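Long-range contacts in binary enterotoxin of Clostridium perfringens component a (PDB 5WTZ), which probably transfers ADP-ribose from NAD+ to actin, as the enzymatic component of a binary, iota-like clostridial enterotoxin: residues 8-13 and 90-95; 139-145 and 178-184. Numbering follows the deposited sequence.

Contact 1 (8-13 and 90-95)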
loop_
_atom_site.group_PDB
_atom_site.type_symbol
_atom_site.label_atom_id
_atom_site.label_comp_id
_atom_site.label_asym_id
_atom_site.label_seq_id
_atom_site.Cartn_x
_atom_site.Cartn_y
_atom_site.Cartn_z
ATOM N N ARG A 8 9.180 -12.323 29.000
ATOM C CA ARG A 8 10.056 -11.678 28.024
ATOM C C ARG A 8 9.859 -10.165 28.044
ATOM O O ARG A 8 8.770 -9.680 28.357
ATOM C CB ARG A 8 9.809 -12.224 26.613
ATOM C CG ARG A 8 8.551 -11.712 25.930
ATOM C CD ARG A 8 8.760 -11.670 24.428
ATOM N NE ARG A 8 7.508 -11.558 23.696
ATOM C CZ ARG A 8 6.961 -10.401 23.332
ATOM N NH1 ARG A 8 7.551 -9.253 23.644
ATOM N NH2 ARG A 8 5.821 -10.395 22.659
ATOM N N PRO A 9 10.923 -9.411 27.729
ATOM C CA PRO A 9 10.776 -7.959 27.587
ATOM C C PRO A 9 9.935 -7.593 26.374
ATOM O O PRO A 9 9.595 -8.454 25.563
ATOM C CB PRO A 9 12.216 -7.475 27.412
ATOM C CG PRO A 9 12.935 -8.656 26.832
ATOM C CD PRO A 9 12.314 -9.845 27.512
ATOM N N MET A 10 9.598 -6.315 26.259
ATOM C CA MET A 10 8.907 -5.816 25.086
ATOM C C MET A 10 9.906 -5.723 23.935
ATOM O O MET A 10 9.581 -6.015 22.777
ATOM C CB MET A 10 8.276 -4.459 25.392
ATOM C CG MET A 10 7.321 -3.948 24.345
ATOM S SD MET A 10 6.586 -2.371 24.840
ATOM C CE MET A 10 5.407 -2.924 26.071
ATOM N N ASP A 11 11.131 -5.333 24.288
ATOM C CA ASP A 11 12.223 -5.098 23.343
ATOM C C ASP A 11 13.477 -5.880 23.759
ATOM O O ASP A 11 14.112 -5.548 24.762
ATOM C CB ASP A 11 12.520 -3.596 23.273
ATOM C CG ASP A 11 13.357 -3.203 22.069
ATOM O OD1 ASP A 11 14.036 -4.072 21.475
ATOM O OD2 ASP A 11 13.334 -2.003 21.715
ATOM N N PHE A 12 13.829 -6.917 22.993
ATOM C CA PHE A 12 15.008 -7.744 23.290
ATOM C C PHE A 12 16.305 -6.965 23.098
ATOM O O PHE A 12 17.363 -7.385 23.568
ATOM C CB PHE A 12 15.032 -9.009 22.421
ATOM C CG PHE A 12 14.130 -10.095 22.921
ATOM C CD1 PHE A 12 14.401 -10.740 24.114
ATOM C CD2 PHE A 12 12.999 -10.457 22.211
ATOM C CE1 PHE A 12 13.563 -11.736 24.586
ATOM C CE2 PHE A 12 12.158 -11.449 22.675
ATOM C CZ PHE A 12 12.440 -12.092 23.862
ATOM N N ALA A 13 16.198 -5.830 22.412
ATOM C CA ALA A 13 17.299 -4.895 22.215
ATOM C C ALA A 13 18.548 -5.589 21.660
ATOM O O ALA A 13 18.794 -5.553 20.461
ATOM C CB ALA A 13 17.612 -4.179 23.513
ATOM N N LYS A 90 1.868 -9.985 23.722
ATOM C CA LYS A 90 2.083 -8.610 24.136
ATOM C C LYS A 90 3.001 -7.987 23.086
ATOM O O LYS A 90 3.602 -8.722 22.295
ATOM C CB LYS A 90 2.699 -8.549 25.536
ATOM C CG LYS A 90 4.101 -9.123 25.626
ATOM C CD LYS A 90 4.319 -9.807 26.965
ATOM C CE LYS A 90 5.793 -9.880 27.332
ATOM N NZ LYS A 90 6.275 -8.601 27.946
ATOM N N PRO A 91 3.111 -6.645 23.064
ATOM C CA PRO A 91 3.953 -5.999 22.051
ATOM C C PRO A 91 5.384 -6.534 21.941
ATOM O O PRO A 91 5.995 -6.948 22.936
ATOM C CB PRO A 91 3.967 -4.545 22.508
ATOM C CG PRO A 91 2.624 -4.365 23.102
ATOM C CD PRO A 91 2.375 -5.645 23.856
ATOM N N LEU A 92 5.901 -6.514 20.714
ATOM C CA LEU A 92 7.271 -6.920 20.425
ATOM C C LEU A 92 7.919 -5.920 19.473
ATOM O O LEU A 92 7.402 -5.673 18.384
ATOM C CB LEU A 92 7.305 -8.321 19.805
ATOM C CG LEU A 92 8.690 -8.872 19.429
ATOM C CD1 LEU A 92 9.417 -9.317 20.673
ATOM C CD2 LEU A 92 8.600 -10.011 18.415
ATOM N N TYR A 93 9.048 -5.343 19.871
ATOM C CA TYR A 93 9.829 -4.538 18.938
ATOM C C TYR A 93 10.732 -5.429 18.078
ATOM O O TYR A 93 11.353 -6.382 18.568
ATOM C CB TYR A 93 10.665 -3.496 19.676
ATOM C CG TYR A 93 9.886 -2.421 20.382
ATOM C CD1 TYR A 93 9.419 -2.612 21.676
ATOM C CD2 TYR A 93 9.635 -1.194 19.770
ATOM C CE1 TYR A 93 8.720 -1.626 22.328
ATOM C CE2 TYR A 93 8.937 -0.201 20.425
ATOM C CZ TYR A 93 8.480 -0.429 21.708
ATOM O OH TYR A 93 7.779 0.537 22.383
ATOM N N VAL A 94 10.795 -5.124 16.788
ATOM C CA VAL A 94 11.630 -5.878 15.871
ATOM C C VAL A 94 12.491 -4.928 15.057
ATOM O O VAL A 94 12.251 -3.715 15.071
ATOM C CB VAL A 94 10.793 -6.772 14.942
ATOM C CG1 VAL A 94 10.140 -7.889 15.751
ATOM C CG2 VAL A 94 9.752 -5.954 14.182
ATOM N N TYR A 95 13.485 -5.486 14.366
ATOM C CA TYR A 95 14.534 -4.715 13.694
ATOM C C TYR A 95 14.753 -5.156 12.253
ATOM O O TYR A 95 14.653 -6.344 11.933
ATOM C CB TYR A 95 15.855 -4.834 14.470
ATOM C CG TYR A 95 15.767 -4.321 15.888
ATOM C CD1 TYR A 95 15.274 -5.124 16.907
ATOM C CD2 TYR A 95 16.162 -3.030 16.204
ATOM C CE1 TYR A 95 15.183 -4.661 18.201
ATOM C CE2 TYR A 95 16.086 -2.562 17.508
ATOM C CZ TYR A 95 15.586 -3.378 18.499
ATOM O OH TYR A 95 15.489 -2.918 19.799
HETATM O O HOH W 1 12.373 -8.199 20.312
#
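Here the loop between helix 3-7 and helix 16-31 lies along the start of strand 92-98, an edge strand of the five-stranded mixed sheet in the N-terminal ADP-ribosyltransferase-like domain. Arg8 opens the contact with a two-way exchange: Arg8 O accepts from Lys90 NZ at 2.7 Å, while the guanidinium reaches the backbone just ahead of the strand, Arg8 NH1 to Pro91 O at 2.9 Å and Arg8 NH2 to Lys90 O at 2.8 Å. Arg8 NH1 also bonds Pro9 O at 2.9 Å, so the side chain ties its own loop to the opposite backbone. Leu92 CD1 covers one face of the guanidinium and Lys90 CG the other. Arg8 NH1 and Lys90 NZ, like charges, are 4.5 Å apart, with carbonyl oxygens to receive both groups. Met10 supplies the single backbone-to-backbone bond, Tyr93 N to Met10 O at 3.0 Å; the same oxygen takes a CA-H...O contact from Leu92 CA at 3.4 Å. The Met10 side chain, extended through chi2, runs past the Tyr93 ring edge, where Met10 SD lies 4.7 Å from the ring centroid in a Met-aromatic contact, and touches Pro91. Asp11 forms an Asx turn, Asp11 OD1 accepting from Ala13 N at 2.9 Å and also from Tyr95 OH at 2.5 Å, while OD2 bonds His159 of strand 156-162. Phe12 packs CE2 against Leu92 CD1 at 4.0 Å and meets Trp22 of helix 16-31 beyond. Water 1, 2.7 Å from Tyr93 O, makes a weak bond to Phe12 N. At Ala13 the loop still touches the strand, Ala13 CA lying 3.6 Å from Tyr95 OH.

Contact 2 (139-145 and 178-184); sequences GFKDVTM and LRVLIDQ
Extended strands 141-144 and 179-182 pair antiparallel, axes 4.4 Å apart at 152°, in the small three-stranded sheet that accompanies the five-stranded one in this N-terminal ADP-ribosyltransferase-like domain. Leu178 CB lies 3.8 Å from Met145 CE. Arg179 (chi1 m, chi2 t, chi3 p) curls over the first strand into a salt bridge, NH2 and NE 2.7 and 3.0 Å from Asp142 OD2; Asp142 (chi1 p) OD1 is hydrogen-bonded to Tyr45 OH. Val180 and Val143 form a hydrogen-bonded pair: Val180 N to Val143 O 2.7 Å, Val143 N to Val180 O 2.8 Å. Leu181 is the non-hydrogen-bonded partner of Asp142, CA-CA 4.3 Å. Ile182 pairs with Lys141 (Ile182 N to Lys141 O 2.9 Å, Lys141 N to Ile182 O 3.3 Å). Gln184 CG sits 3.8 Å from the Phe140 ring centroid, a CH-pi contact; water 2 joins Gln184 OE1 to Gly139 N (phi 71°). The faces thus differ: Val143 CG2, 3.7 Å from Val180 CB and 4.0 Å from Ile182 CD1, makes one largely apolar, while Asp142 and Arg179 put charge pairing on the other.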
loop_
_atom_site.group_PDB
_atom_site.type_symbol
_atom_site.label_atom_id
_atom_site.label_comp_id
_atom_site.label_asym_id
_atom_site.label_seq_id
_atom_site.Cartn_x
_atom_site.Cartn_y
_atom_site.Cartn_z
ATOM N N GLY A 139 3.269 -8.110 0.730
ATOM C CA GLY A 139 3.755 -9.445 1.039
ATOM C C GLY A 139 3.959 -9.690 2.524
ATOM O O GLY A 139 3.504 -8.912 3.368
ATOM N N PHE A 140 4.624 -10.794 2.842
ATOM C CA PHE A 140 5.022 -11.085 4.211
ATOM C C PHE A 140 6.316 -10.342 4.506
ATOM O O PHE A 140 7.123 -10.086 3.611
ATOM C CB PHE A 140 5.201 -12.591 4.437
ATOM C CG PHE A 140 3.990 -13.402 4.082
ATOM C CD1 PHE A 140 2.961 -13.567 4.984
ATOM C CD2 PHE A 140 3.875 -13.981 2.827
ATOM C CE1 PHE A 140 1.833 -14.302 4.640
ATOM C CE2 PHE A 140 2.757 -14.712 2.480
ATOM C CZ PHE A 140 1.734 -14.876 3.387
ATOM N N LYS A 141 6.511 -9.988 5.765
ATOM C CA LYS A 141 7.698 -9.256 6.161
ATOM C C LYS A 141 8.418 -10.018 7.260
ATOM O O LYS A 141 7.896 -10.175 8.357
ATOM C CB LYS A 141 7.322 -7.840 6.626
ATOM C CG LYS A 141 8.505 -6.995 7.090
ATOM C CD LYS A 141 9.631 -6.995 6.064
ATOM C CE LYS A 141 10.642 -5.883 6.345
ATOM N NZ LYS A 141 11.692 -5.786 5.286
ATOM N N ASP A 142 9.613 -10.513 6.962
ATOM C CA ASP A 142 10.391 -11.185 7.983
ATOM C C ASP A 142 11.426 -10.222 8.527
ATOM O O ASP A 142 11.970 -9.398 7.786
ATOM C CB ASP A 142 11.034 -12.464 7.448
ATOM C CG ASP A 142 11.818 -12.247 6.167
ATOM O OD1 ASP A 142 11.198 -12.192 5.078
ATOM O OD2 ASP A 142 13.061 -12.158 6.253
ATOM N N VAL A 143 11.657 -10.311 9.833
ATOM C CA VAL A 143 12.510 -9.374 10.550
ATOM C C VAL A 143 13.350 -10.077 11.604
ATOM O O VAL A 143 13.224 -11.286 11.796
ATOM C CB VAL A 143 11.673 -8.283 11.234
ATOM C CG1 VAL A 143 10.989 -7.426 10.194
ATOM C CG2 VAL A 143 10.650 -8.915 12.159
ATOM N N THR A 144 14.189 -9.314 12.300
ATOM C CA THR A 144 15.029 -9.874 13.356
ATOM C C THR A 144 14.649 -9.307 14.730
ATOM O O THR A 144 14.009 -8.256 14.827
ATOM C CB THR A 144 16.521 -9.621 13.070
ATOM O OG1 THR A 144 16.799 -8.219 13.128
ATOM C CG2 THR A 144 16.872 -10.122 11.693
ATOM N N MET A 145 15.042 -10.012 15.789
ATOM C CA MET A 145 14.588 -9.701 17.147
ATOM C C MET A 145 15.437 -8.673 17.877
ATOM O O MET A 145 15.027 -8.150 18.913
ATOM C CB MET A 145 14.549 -10.973 17.990
ATOM C CG MET A 145 13.638 -12.029 17.427
ATOM S SD MET A 145 13.676 -13.569 18.350
ATOM C CE MET A 145 13.009 -14.636 17.060
ATOM N N LEU A 178 17.538 -15.878 15.151
ATOM C CA LEU A 178 16.273 -16.303 14.547
ATOM C C LEU A 178 15.394 -15.157 14.057
ATOM O O LEU A 178 15.412 -14.056 14.616
ATOM C CB LEU A 178 15.473 -17.103 15.551
ATOM C CG LEU A 178 15.959 -18.531 15.645
ATOM C CD1 LEU A 178 15.630 -18.952 17.031
ATOM C CD2 LEU A 178 15.264 -19.408 14.625
ATOM N N ARG A 179 14.591 -15.438 13.036
ATOM C CA ARG A 179 13.767 -14.409 12.400
ATOM C C ARG A 179 12.298 -14.452 12.824
ATOM O O ARG A 179 11.810 -15.433 13.385
ATOM C CB ARG A 179 13.860 -14.528 10.877
ATOM C CG ARG A 179 15.279 -14.637 10.366
ATOM C CD ARG A 179 15.341 -14.571 8.844
ATOM N NE ARG A 179 14.811 -13.311 8.336
ATOM C CZ ARG A 179 15.449 -12.149 8.424
ATOM N NH1 ARG A 179 16.641 -12.093 8.997
ATOM N NH2 ARG A 179 14.900 -11.045 7.940
ATOM N N VAL A 180 11.605 -13.360 12.544
ATOM C CA VAL A 180 10.199 -13.235 12.863
ATOM C C VAL A 180 9.413 -12.987 11.584
ATOM O O VAL A 180 9.701 -12.062 10.838
ATOM C CB VAL A 180 9.957 -12.092 13.868
ATOM C CG1 VAL A 180 8.460 -11.852 14.060
ATOM C CG2 VAL A 180 10.653 -12.406 15.193
ATOM N N LEU A 181 8.423 -13.824 11.329
ATOM C CA LEU A 181 7.661 -13.725 10.104
ATOM C C LEU A 181 6.304 -13.073 10.379
ATOM O O LEU A 181 5.471 -13.622 11.099
ATOM C CB LEU A 181 7.505 -15.115 9.481
ATOM C CG LEU A 181 6.779 -15.286 8.147
ATOM C CD1 LEU A 181 7.239 -14.281 7.120
ATOM C CD2 LEU A 181 6.986 -16.705 7.641
ATOM N N ILE A 182 6.100 -11.887 9.819
ATOM C CA ILE A 182 4.866 -11.141 10.046
ATOM C C ILE A 182 3.870 -11.335 8.904
ATOM O O ILE A 182 4.239 -11.282 7.730
ATOM C CB ILE A 182 5.139 -9.631 10.204
ATOM C CG1 ILE A 182 6.246 -9.389 11.231
ATOM C CG2 ILE A 182 3.861 -8.896 10.584
ATOM C CD1 ILE A 182 6.910 -8.039 11.085
ATOM N N ASP A 183 2.608 -11.552 9.262
ATOM C CA ASP A 183 1.528 -11.713 8.288
ATOM C C ASP A 183 1.404 -10.558 7.276
ATOM O O ASP A 183 1.887 -9.442 7.503
ATOM C CB ASP A 183 0.205 -11.884 9.040
ATOM C CG ASP A 183 -0.831 -12.641 8.240
ATOM O OD1 ASP A 183 -0.486 -13.137 7.149
ATOM O OD2 ASP A 183 -1.986 -12.753 8.715
ATOM N N GLN A 184 0.754 -10.853 6.153
ATOM C CA GLN A 184 0.402 -9.860 5.152
ATOM C C GLN A 184 -0.632 -8.885 5.693
ATOM O O GLN A 184 -1.317 -9.190 6.669
ATOM C CB GLN A 184 -0.162 -10.531 3.896
ATOM C CG GLN A 184 0.854 -11.064 2.908
ATOM C CD GLN A 184 0.209 -11.418 1.577
ATOM O OE1 GLN A 184 0.438 -10.753 0.566
ATOM N NE2 GLN A 184 -0.612 -12.462 1.576
HETATM O O HOH W 2 0.915 -8.575 -0.622
#

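Overall arrangement
Contact 1 closes along the chain before contact 2 opens, yet their centres are only about 13 Å apart and the two touch. The link is direct: Tyr95 N of contact 1 lies 2.9 Å from Thr144 O of contact 2, a probable hydrogen bond, while Tyr95 O accepts from Thr144 OG1. Beside them Val94 CB packs on Val143 CG2 at 3.5 Å. Strand 92-98, at the edge of the five-stranded sheet, thus meets strand 141-144, at the edge of the three-stranded one. Helix 16-31 touches both contacts, through Phe12 and Met145. Neither takes part in the NAD pocket, whose residues, among them Arg299 and Glu384, belong to the C-terminal domain.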